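Long-range contacts in digeranylgeranylglycerophospholipid reductase (Sulfolobus acidocaldarius, PDB 3ATR), which uses FAD to hydrogenate the double bonds of geranylgeranyl chains, turning unsaturated archaeal membrane lipids into their saturated, phytanyl-bearing forms: residues D182-Y187 with G232-M237; E176-K181 with P271-L276; K73-K78 with N91-E96. All coordinates share one frame; numbering follows the deposited sequence.

Contact 1. Residues D182-Y187 with G232-M237; sequences DADVAY and GIQGGM. With FDA (dihydroflavine-adenine dinucleotide), chain B.
Asp184 meets the opposite strand through its carboxylate without a hydrogen bond to it: OD1 lies 3.2 Å from CA of Gln234, and CB and CG lean over the carbonyl oxygen of Ile233. With CG anti to the carbonyl carbon and beside the backbone N (chi1 -80°), the acid is laid along the neighbouring chain instead of away from it. That same Ile233 O accepts the amide of Val185, and Ile233 N answers to Val185 O at 2.9 Å, which makes Val185 and Ile233 the antiparallel hydrogen-bonded pair. A third bond, Gly235 N to Ala183 O at 2.8 Å, continues the pairing just past the end of strand 226-234. The two strands are neighbours in a large mixed sheet, and both segments fall in the sequence range of the geranylgeranyl reductase catalytic domain. On one face the branched residues Val185 and Ile233 meet, CG2 of the first 3.8 Å from CG1 of the second, and helix 242-253 packs on Ile233. Ala186 lies on the other face, where its CB approaches the flavin methyl C7M at 3.4 Å; a small residue suits a place so near the cofactor. Its pair mate Gly232 has no side chain, and its CA approaches Val185 O at 3.2 Å in a CA-H...O contact.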
loop_
_atom_site.group_PDB
_atom_site.type_symbol
_atom_site.label_atom_id
_atom_site.label_comp_id
_atom_site.label_asym_id
_atom_site.label_seq_id
_atom_site.Cartn_x
_atom_site.Cartn_y
_atom_site.Cartn_z
ATOM N N ASP A 182 -7.817 5.863 9.342
ATOM C CA ASP A 182 -7.101 5.824 8.057
ATOM C C ASP A 182 -6.369 4.501 7.821
ATOM O O ASP A 182 -5.430 4.431 7.053
ATOM C CB ASP A 182 -6.083 6.964 8.014
ATOM C CG ASP A 182 -6.741 8.314 7.819
ATOM O OD1 ASP A 182 -7.952 8.329 7.471
ATOM O OD2 ASP A 182 -6.041 9.360 7.995
ATOM N N ALA A 183 -6.814 3.438 8.464
ATOM C CA ALA A 183 -6.206 2.152 8.212
ATOM C C ALA A 183 -7.283 1.103 8.333
ATOM O O ALA A 183 -8.352 1.361 8.934
ATOM C CB ALA A 183 -5.104 1.892 9.201
ATOM N N ASP A 184 -7.002 -0.072 7.752
ATOM C CA ASP A 184 -7.853 -1.259 7.966
ATOM C C ASP A 184 -7.059 -2.275 8.733
ATOM O O ASP A 184 -5.795 -2.276 8.674
ATOM C CB ASP A 184 -8.203 -1.933 6.647
ATOM C CG ASP A 184 -9.309 -1.253 5.913
ATOM O OD1 ASP A 184 -9.806 -0.190 6.357
ATOM O OD2 ASP A 184 -9.664 -1.828 4.871
ATOM N N VAL A 185 -7.735 -3.147 9.480
ATOM C CA VAL A 185 -7.007 -4.346 9.892
ATOM C C VAL A 185 -7.453 -5.418 8.883
ATOM O O VAL A 185 -8.627 -5.402 8.413
ATOM C CB VAL A 185 -7.246 -4.757 11.364
ATOM C CG1 VAL A 185 -6.618 -3.655 12.328
ATOM C CG2 VAL A 185 -8.677 -4.929 11.657
ATOM N N ALA A 186 -6.585 -6.371 8.588
ATOM C CA ALA A 186 -6.902 -7.359 7.551
ATOM C C ALA A 186 -6.335 -8.710 7.994
ATOM O O ALA A 186 -5.328 -8.782 8.723
ATOM C CB ALA A 186 -6.264 -6.952 6.168
ATOM N N TYR A 187 -7.010 -9.768 7.585
ATOM C CA TYR A 187 -6.675 -11.106 8.018
ATOM C C TYR A 187 -6.924 -12.029 6.850
ATOM O O TYR A 187 -7.906 -11.855 6.126
ATOM C CB TYR A 187 -7.602 -11.511 9.171
ATOM C CG TYR A 187 -7.413 -12.941 9.625
ATOM C CD1 TYR A 187 -6.376 -13.291 10.497
ATOM C CD2 TYR A 187 -8.262 -13.948 9.139
ATOM C CE1 TYR A 187 -6.209 -14.654 10.896
ATOM C CE2 TYR A 187 -8.125 -15.292 9.576
ATOM C CZ TYR A 187 -7.069 -15.615 10.420
ATOM O OH TYR A 187 -6.857 -16.902 10.878
ATOM N N GLY A 232 -10.760 -7.257 5.005
ATOM C CA GLY A 232 -10.280 -6.159 5.760
ATOM C C GLY A 232 -11.492 -5.374 6.247
ATOM O O GLY A 232 -12.573 -5.368 5.609
ATOM N N ILE A 233 -11.325 -4.783 7.414
ATOM C CA ILE A 233 -12.355 -3.925 7.983
ATOM C C ILE A 233 -11.727 -2.625 8.464
ATOM O O ILE A 233 -10.539 -2.581 8.855
ATOM C CB ILE A 233 -13.130 -4.594 9.141
ATOM C CG1 ILE A 233 -12.215 -4.904 10.353
ATOM C CG2 ILE A 233 -13.870 -5.861 8.641
ATOM C CD1 ILE A 233 -13.004 -5.604 11.548
ATOM N N GLN A 234 -12.508 -1.555 8.434
ATOM C CA GLN A 234 -11.918 -0.263 8.796
ATOM C C GLN A 234 -11.540 -0.217 10.276
ATOM O O GLN A 234 -12.308 -0.659 11.102
ATOM C CB GLN A 234 -12.904 0.883 8.443
ATOM C CG GLN A 234 -12.315 2.256 8.620
ATOM C CD GLN A 234 -13.213 3.373 8.200
ATOM O OE1 GLN A 234 -14.427 3.172 7.987
ATOM N NE2 GLN A 234 -12.638 4.606 8.108
ATOM N N GLY A 235 -10.346 0.300 10.606
ATOM C CA GLY A 235 -9.948 0.569 11.975
ATOM C C GLY A 235 -10.662 1.768 12.589
ATOM O O GLY A 235 -11.262 2.631 11.883
ATOM N N GLY A 236 -10.646 1.834 13.910
ATOM C CA GLY A 236 -11.080 3.045 14.618
ATOM C C GLY A 236 -12.565 3.312 14.675
ATOM O O GLY A 236 -13.005 4.433 15.010
ATOM N N MET A 237 -13.340 2.269 14.389
ATOM C CA MET A 237 -14.783 2.402 14.297
ATOM C C MET A 237 -15.472 1.609 15.408
ATOM O O MET A 237 -16.689 1.579 15.456
ATOM C CB MET A 237 -15.256 1.877 12.941
ATOM C CG MET A 237 -14.737 2.660 11.721
ATOM S SD MET A 237 -15.369 4.346 11.588
ATOM C CE MET A 237 -17.107 4.044 11.261
HETATM P PA FDA B . 6.629 -5.149 4.865
HETATM O O1A FDA B . 5.816 -5.181 6.129
HETATM O O2A FDA B . 6.409 -6.242 3.851
HETATM O O5B FDA B . 8.172 -5.284 5.195
HETATM C C5B FDA B . 8.752 -4.516 6.309
HETATM C C4B FDA B . 9.994 -5.259 6.796
HETATM O O4B FDA B . 10.654 -4.483 7.800
HETATM C C3B FDA B . 9.663 -6.608 7.435
HETATM O O3B FDA B . 10.282 -7.661 6.671
HETATM C C2B FDA B . 10.179 -6.475 8.860
HETATM O O2B FDA B . 10.826 -7.632 9.378
HETATM C C1B FDA B . 11.218 -5.371 8.777
HETATM N N9A FDA B . 11.362 -4.528 9.978
HETATM C C8A FDA B . 10.394 -3.795 10.595
HETATM N N7A FDA B . 10.980 -3.055 11.581
HETATM C C5A FDA B . 12.332 -3.290 11.504
HETATM C C6A FDA B . 13.425 -2.835 12.226
HETATM N N6A FDA B . 13.261 -1.956 13.263
HETATM N N1A FDA B . 14.664 -3.314 11.897
HETATM C C2A FDA B . 14.868 -4.204 10.879
HETATM N N3A FDA B . 13.794 -4.650 10.158
HETATM C C4A FDA B . 12.550 -4.215 10.490
HETATM N N1 FDA B . -1.052 -5.493 -1.220
HETATM C C2 FDA B . -1.031 -6.015 -2.453
HETATM O O2 FDA B . -0.295 -5.435 -3.272
HETATM N N3 FDA B . -1.784 -7.120 -2.805
HETATM C C4 FDA B . -2.578 -7.760 -1.924
HETATM O O4 FDA B . -3.242 -8.749 -2.260
HETATM C C4X FDA B . -2.687 -7.243 -0.560
HETATM N N5 FDA B . -3.498 -7.818 0.368
HETATM C C5X FDA B . -3.178 -7.587 1.675
HETATM C C6 FDA B . -3.760 -8.430 2.632
HETATM C C7 FDA B . -3.446 -8.268 3.992
HETATM C C7M FDA B . -4.042 -9.259 5.011
HETATM C C8 FDA B . -2.609 -7.242 4.357
HETATM C C8M FDA B . -2.216 -7.042 5.828
HETATM C C9 FDA B . -2.015 -6.350 3.411
HETATM C C9A FDA B . -2.304 -6.536 2.031
HETATM N N10 FDA B . -1.752 -5.649 1.036
HETATM C C10 FDA B . -1.817 -6.083 -0.266
HETATM C "C1'" FDA B . -0.671 -4.708 1.424
HETATM C "C2'" FDA B . 0.772 -5.229 1.223
HETATM O "O2'" FDA B . 0.929 -6.511 1.832
HETATM C "C3'" FDA B . 1.751 -4.241 1.868
HETATM O "O3'" FDA B . 1.313 -2.917 1.502
HETATM C "C4'" FDA B . 3.195 -4.395 1.410
HETATM O "O4'" FDA B . 3.593 -5.766 1.562
HETATM C "C5'" FDA B . 4.069 -3.529 2.334
HETATM O "O5'" FDA B . 5.443 -3.675 1.911
HETATM P P FDA B . 6.579 -3.045 2.834
HETATM O O1P FDA B . 7.920 -3.463 2.241
HETATM O O2P FDA B . 6.243 -1.587 3.009
HETATM O O3P FDA B . 6.348 -3.668 4.327
#

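Contact 2. Residues E176-K181 with P271-L276; sequences EDLDDK and PTRRPL
Arg273 grips a single oxygen of Glu176 end-on, NH1 and NH2 each 2.8 Å from OE2 in a salt bridge. The oxygen lies in the guanidinium plane, yet the two N-H groups reach it from one face of the carboxylate, whose plane is turned 54° from that of the guanidinium. Glu176, extended with CG anti to N (chi1 -179°), has the length to reach Arg273. Arg273 NE donates to Arg274 O at 2.8 Å and NH2 also donates to Pro275 O, fixing the rotation of the group, while a water joins NH1 to Asp179 N. The guanidinium of Arg274 lies over one face, CZ 3.9 Å above the plane; Asp349 pairs with Arg274. Farther out, Leu178 CD1 packs 3.7 Å from Arg273 CD, while Leu178 CD2 meets Pro271 CB. Leu276 CD2 slides alongside Glu176 CB at 3.6 Å. With an alanine at Arg273, Glu176 OE2 would probably lose its charged mate, and Arg274 O and Pro275 O the donors that tie them to it. These loops, leading into strand 183-193 and out of strand 261-271, are joined by a buried arginine whose charge Glu176 probably balances, which may also ease the close approach of two like-charged guanidinium groups.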
loop_
_atom_site.group_PDB
_atom_site.type_symbol
_atom_site.label_atom_id
_atom_site.label_comp_id
_atom_site.label_asym_id
_atom_site.label_seq_id
_atom_site.Cartn_x
_atom_site.Cartn_y
_atom_site.Cartn_z
ATOM N N GLU A 176 4.984 11.728 11.305
ATOM C CA GLU A 176 3.539 11.733 11.113
ATOM C C GLU A 176 2.898 10.360 11.404
ATOM O O GLU A 176 3.348 9.325 10.898
ATOM C CB GLU A 176 3.195 12.210 9.679
ATOM C CG GLU A 176 1.676 12.256 9.457
ATOM C CD GLU A 176 1.285 12.547 8.006
ATOM O OE1 GLU A 176 2.179 12.821 7.155
ATOM O OE2 GLU A 176 0.075 12.565 7.760
ATOM N N ASP A 177 1.869 10.359 12.243
ATOM C CA ASP A 177 1.247 9.109 12.743
ATOM C C ASP A 177 0.025 8.809 11.873
ATOM O O ASP A 177 -0.373 9.624 11.032
ATOM C CB ASP A 177 0.844 9.273 14.229
ATOM C CG ASP A 177 0.375 7.946 14.905
ATOM O OD1 ASP A 177 0.801 6.817 14.533
ATOM O OD2 ASP A 177 -0.438 8.072 15.861
ATOM N N LEU A 178 -0.534 7.637 12.069
ATOM C CA LEU A 178 -1.610 7.082 11.246
ATOM C C LEU A 178 -2.879 7.125 12.115
ATOM O O LEU A 178 -2.886 6.522 13.185
ATOM C CB LEU A 178 -1.241 5.624 10.857
ATOM C CG LEU A 178 -2.221 4.819 9.990
ATOM C CD1 LEU A 178 -2.470 5.523 8.631
ATOM C CD2 LEU A 178 -1.659 3.417 9.737
ATOM N N ASP A 179 -3.912 7.846 11.687
ATOM C CA ASP A 179 -5.158 7.870 12.454
ATOM C C ASP A 179 -5.852 6.525 12.287
ATOM O O ASP A 179 -5.776 5.910 11.225
ATOM C CB ASP A 179 -6.062 9.002 11.982
ATOM C CG ASP A 179 -5.646 10.346 12.534
ATOM O OD1 ASP A 179 -4.744 10.391 13.406
ATOM O OD2 ASP A 179 -6.234 11.361 12.108
ATOM N N ASP A 180 -6.548 6.080 13.334
ATOM C CA ASP A 180 -7.184 4.782 13.333
ATOM C C ASP A 180 -8.110 4.610 12.169
ATOM O O ASP A 180 -8.124 3.578 11.533
ATOM C CB ASP A 180 -7.961 4.583 14.631
ATOM C CG ASP A 180 -7.063 4.284 15.786
ATOM O OD1 ASP A 180 -5.900 3.856 15.547
ATOM O OD2 ASP A 180 -7.523 4.477 16.920
ATOM N N LYS A 181 -8.835 5.669 11.831
ATOM C CA LYS A 181 -9.793 5.556 10.746
ATOM C C LYS A 181 -9.128 5.621 9.377
ATOM O O LYS A 181 -9.801 5.431 8.374
ATOM C CB LYS A 181 -10.800 6.666 10.816
ATOM C CG LYS A 181 -11.720 6.550 12.045
ATOM C CD LYS A 181 -12.865 7.489 11.846
ATOM C CE LYS A 181 -13.357 8.030 13.183
ATOM N NZ LYS A 181 -14.839 7.860 13.173
ATOM N N PRO A 271 -2.352 0.560 6.102
ATOM C CA PRO A 271 -2.766 1.976 5.958
ATOM C C PRO A 271 -3.659 2.177 4.731
ATOM O O PRO A 271 -3.482 1.489 3.722
ATOM C CB PRO A 271 -1.445 2.736 5.748
ATOM C CG PRO A 271 -0.352 1.726 5.750
ATOM C CD PRO A 271 -0.937 0.314 5.801
ATOM N N THR A 272 -4.623 3.077 4.795
ATOM C CA THR A 272 -5.548 3.292 3.658
ATOM C C THR A 272 -5.752 4.798 3.469
ATOM O O THR A 272 -6.843 5.307 3.699
ATOM C CB THR A 272 -6.917 2.536 3.835
ATOM O OG1 THR A 272 -7.572 3.012 5.019
ATOM C CG2 THR A 272 -6.721 0.993 3.965
ATOM N N ARG A 273 -4.693 5.511 3.090
ATOM C CA ARG A 273 -4.817 6.961 3.006
ATOM C C ARG A 273 -3.791 7.558 2.050
ATOM O O ARG A 273 -2.960 6.851 1.466
ATOM C CB ARG A 273 -4.664 7.573 4.406
ATOM C CG ARG A 273 -3.357 7.108 5.161
ATOM C CD ARG A 273 -2.985 8.242 6.182
ATOM N NE ARG A 273 -2.228 9.311 5.544
ATOM C CZ ARG A 273 -1.600 10.284 6.193
ATOM N NH1 ARG A 273 -1.728 10.422 7.527
ATOM N NH2 ARG A 273 -0.858 11.142 5.512
ATOM N N ARG A 274 -3.869 8.877 1.911
ATOM C CA ARG A 274 -2.837 9.636 1.172
ATOM C C ARG A 274 -1.441 9.282 1.769
ATOM O O ARG A 274 -1.313 8.870 2.941
ATOM C CB ARG A 274 -3.186 11.126 1.261
ATOM C CG ARG A 274 -3.145 11.680 2.651
ATOM C CD ARG A 274 -4.121 12.884 2.859
ATOM N NE ARG A 274 -4.133 13.236 4.288
ATOM C CZ ARG A 274 -4.718 12.510 5.263
ATOM N NH1 ARG A 274 -5.378 11.370 5.020
ATOM N NH2 ARG A 274 -4.610 12.909 6.526
ATOM N N PRO A 275 -0.362 9.437 0.981
ATOM C CA PRO A 275 0.903 9.094 1.634
ATOM C C PRO A 275 1.336 10.099 2.758
ATOM O O PRO A 275 0.730 11.138 2.937
ATOM C CB PRO A 275 1.918 9.151 0.474
ATOM C CG PRO A 275 1.264 10.036 -0.592
ATOM C CD PRO A 275 -0.220 9.913 -0.423
ATOM N N LEU A 276 2.391 9.781 3.481
ATOM C CA LEU A 276 3.011 10.778 4.393
ATOM C C LEU A 276 3.123 12.133 3.721
ATOM O O LEU A 276 3.549 12.206 2.538
ATOM C CB LEU A 276 4.416 10.327 4.778
ATOM C CG LEU A 276 4.783 9.384 5.914
ATOM C CD1 LEU A 276 6.276 9.432 6.162
ATOM C CD2 LEU A 276 4.019 9.718 7.195
HETATM O O HOH W 1 -3.809 9.371 9.348
#

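Contact 3. Residues K73-K78 with N91-E96. With DD9 (nonane), chain C.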
loop_
_atom_site.group_PDB
_atom_site.type_symbol
_atom_site.label_atom_id
_atom_site.label_comp_id
_atom_site.label_asym_id
_atom_site.label_seq_id
_atom_site.Cartn_x
_atom_site.Cartn_y
_atom_site.Cartn_z
ATOM N N LYS A 73 -1.337 -17.281 -12.471
ATOM C CA LYS A 73 -1.526 -16.097 -13.323
ATOM C C LYS A 73 -2.955 -15.590 -13.236
ATOM O O LYS A 73 -3.889 -16.388 -13.252
ATOM C CB LYS A 73 -1.149 -16.429 -14.779
ATOM C CG LYS A 73 -1.313 -15.232 -15.737
ATOM C CD LYS A 73 -0.339 -14.104 -15.423
ATOM C CE LYS A 73 -0.744 -12.808 -16.103
ATOM N NZ LYS A 73 -0.715 -13.048 -17.588
ATOM N N ILE A 74 -3.129 -14.278 -13.114
ATOM C CA ILE A 74 -4.464 -13.691 -12.982
ATOM C C ILE A 74 -4.813 -12.942 -14.262
ATOM O O ILE A 74 -3.989 -12.179 -14.761
ATOM C CB ILE A 74 -4.500 -12.712 -11.772
ATOM C CG1 ILE A 74 -4.185 -13.464 -10.457
ATOM C CG2 ILE A 74 -5.811 -11.953 -11.661
ATOM C CD1 ILE A 74 -5.100 -14.658 -10.158
ATOM N N ASN A 75 -6.022 -13.166 -14.779
ATOM C CA ASN A 75 -6.518 -12.475 -15.982
ATOM C C ASN A 75 -7.635 -11.451 -15.711
ATOM O O ASN A 75 -8.107 -10.759 -16.648
ATOM C CB ASN A 75 -6.931 -13.522 -17.028
ATOM C CG ASN A 75 -5.731 -14.266 -17.568
ATOM O OD1 ASN A 75 -5.670 -15.493 -17.560
ATOM N ND2 ASN A 75 -4.746 -13.517 -17.990
ATOM N N GLY A 76 -8.065 -11.365 -14.452
ATOM C CA GLY A 76 -8.994 -10.320 -14.028
ATOM C C GLY A 76 -9.607 -10.498 -12.674
ATOM O O GLY A 76 -9.161 -11.343 -11.885
ATOM N N ILE A 77 -10.615 -9.665 -12.388
ATOM C CA ILE A 77 -11.279 -9.642 -11.100
ATOM C C ILE A 77 -12.772 -9.678 -11.331
ATOM O O ILE A 77 -13.298 -8.962 -12.213
ATOM C CB ILE A 77 -10.923 -8.347 -10.321
ATOM C CG1 ILE A 77 -9.395 -8.216 -10.189
ATOM C CG2 ILE A 77 -11.650 -8.305 -8.984
ATOM C CD1 ILE A 77 -8.907 -6.897 -9.586
ATOM N N LYS A 78 -13.440 -10.495 -10.534
ATOM C CA LYS A 78 -14.885 -10.477 -10.437
ATOM C C LYS A 78 -15.269 -9.722 -9.160
ATOM O O LYS A 78 -14.913 -10.134 -8.050
ATOM C CB LYS A 78 -15.416 -11.892 -10.390
ATOM C CG LYS A 78 -15.060 -12.731 -11.629
ATOM C CD LYS A 78 -16.199 -12.811 -12.575
ATOM C CE LYS A 78 -15.869 -13.611 -13.849
ATOM N NZ LYS A 78 -15.539 -15.012 -13.524
ATOM N N ASN A 91 -11.354 -7.182 -16.721
ATOM C CA ASN A 91 -10.173 -7.891 -17.245
ATOM C C ASN A 91 -8.887 -7.122 -17.063
ATOM O O ASN A 91 -8.876 -5.892 -17.129
ATOM C CB ASN A 91 -10.351 -8.298 -18.710
ATOM C CG ASN A 91 -11.556 -9.196 -18.916
ATOM O OD1 ASN A 91 -11.772 -10.174 -18.183
ATOM N ND2 ASN A 91 -12.352 -8.869 -19.922
ATOM N N GLY A 92 -7.800 -7.857 -16.834
ATOM C CA GLY A 92 -6.484 -7.258 -16.625
ATOM C C GLY A 92 -5.533 -8.290 -16.037
ATOM O O GLY A 92 -5.960 -9.162 -15.246
ATOM N N GLU A 93 -4.259 -8.193 -16.407
ATOM C CA GLU A 93 -3.268 -9.195 -16.040
ATOM C C GLU A 93 -2.589 -8.895 -14.713
ATOM O O GLU A 93 -2.308 -7.739 -14.377
ATOM C CB GLU A 93 -2.213 -9.342 -17.126
ATOM C CG GLU A 93 -2.750 -9.990 -18.396
ATOM C CD GLU A 93 -1.715 -10.024 -19.477
ATOM O OE1 GLU A 93 -1.781 -9.156 -20.376
ATOM O OE2 GLU A 93 -0.823 -10.900 -19.428
ATOM N N GLY A 94 -2.304 -9.959 -13.979
ATOM C CA GLY A 94 -1.602 -9.814 -12.712
ATOM C C GLY A 94 -1.049 -11.129 -12.259
ATOM O O GLY A 94 -1.122 -12.143 -12.969
ATOM N N PHE A 95 -0.489 -11.111 -11.059
ATOM C CA PHE A 95 0.186 -12.275 -10.550
ATOM C C PHE A 95 -0.297 -12.521 -9.129
ATOM O O PHE A 95 -0.384 -11.593 -8.348
ATOM C CB PHE A 95 1.690 -12.009 -10.519
ATOM C CG PHE A 95 2.251 -11.579 -11.844
ATOM C CD1 PHE A 95 2.332 -12.498 -12.902
ATOM C CD2 PHE A 95 2.694 -10.270 -12.046
ATOM C CE1 PHE A 95 2.880 -12.131 -14.137
ATOM C CE2 PHE A 95 3.217 -9.875 -13.280
ATOM C CZ PHE A 95 3.306 -10.784 -14.327
ATOM N N GLU A 96 -0.586 -13.779 -8.835
ATOM C CA GLU A 96 -0.627 -14.305 -7.446
ATOM C C GLU A 96 0.729 -14.917 -7.089
ATOM O O GLU A 96 1.178 -15.941 -7.665
ATOM C CB GLU A 96 -1.754 -15.321 -7.274
ATOM C CG GLU A 96 -2.952 -14.772 -6.598
ATOM C CD GLU A 96 -2.668 -14.371 -5.157
ATOM O OE1 GLU A 96 -3.304 -13.426 -4.672
ATOM O OE2 GLU A 96 -1.810 -15.006 -4.516
HETATM C C1 DD9 C . -4.973 -8.137 -11.844
HETATM C C2 DD9 C . -4.395 -8.210 -10.437
HETATM C C3 DD9 C . -4.553 -6.849 -9.793
HETATM C C4 DD9 C . -3.939 -6.855 -8.400
HETATM C C5 DD9 C . -5.036 -6.932 -7.350
HETATM C C6 DD9 C . -4.660 -5.997 -6.199
HETATM C C7 DD9 C . -5.742 -5.833 -5.136
HETATM C C8 DD9 C . -5.155 -6.475 -3.879
HETATM C C9 DD9 C . -5.447 -5.860 -2.531
#
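Lys73-Lys78 and Asn91-Glu96 pair as the two antiparallel arms of a beta hairpin, 137° apart in direction, with a beta bulge between Ile74 and Gly76 that shifts the register by one residue. Ile74 and Gly94 form a hydrogen-bonded pair, Ile74 N to Gly94 O and Gly94 N to Ile74 O, both 2.9 Å; beyond the bulge, Gly92 N donates to Asn75 O in an almost straight bond (177°). Lys73 reaches along its own face to Glu93, NZ 2.8 Å from OE2, in a salt bridge that uses the anti lone pair of the carboxylate oxygen. Its chain starts with CG anti to the backbone N (chi1 -180°) and bends twice, which carries CD and CE over Gly94 O and places CD 4.0 Å from CE1 of Phe95. The aromatic ring is held on that face by an edge-to-face contact with Phe57. On the other face Ile74 turns CG2 to the end of the bound nonane, 3.9 Å from C1, while its CD1 approaches Glu96 CG. Gly94 lets the alkane lie against the strand: a CB there would clash with its C2. Glu96 is paired with Lys222. The chemistry divides by face: a long lysine bridges charge and aromatic carbon on one, while on the other the isoleucine branch and bare glycine leave room for the alkane, whose end also lies against the carbonyls of Gly92 and Glu93, consistent with binding of the lipid substrate's isoprenoid tail.

Overall arrangement
Contacts 1 and 3 belong to the same large mixed sheet, their centres 25 Å apart and nearest atoms about 12 Å apart. Contact 1 approaches the flavin through Ala186, whose side chain is also about 9 Å from the bound nonane; contact 3 touches that alkane directly, and its Glu96 side chain lies about 5 Å from the cofactor. Contact 2 joins the loops at the base of two neighbouring strands and meets contact 1, centres 11 Å apart: Asp182 O and Thr272 N lie 2.8 Å apart, probably hydrogen-bonded, as are Gln234 NE2 and Lys181 O. Its Pro271 side chain is about 6 Å from the flavin dinucleotide, so all three contacts lie near the cofactor.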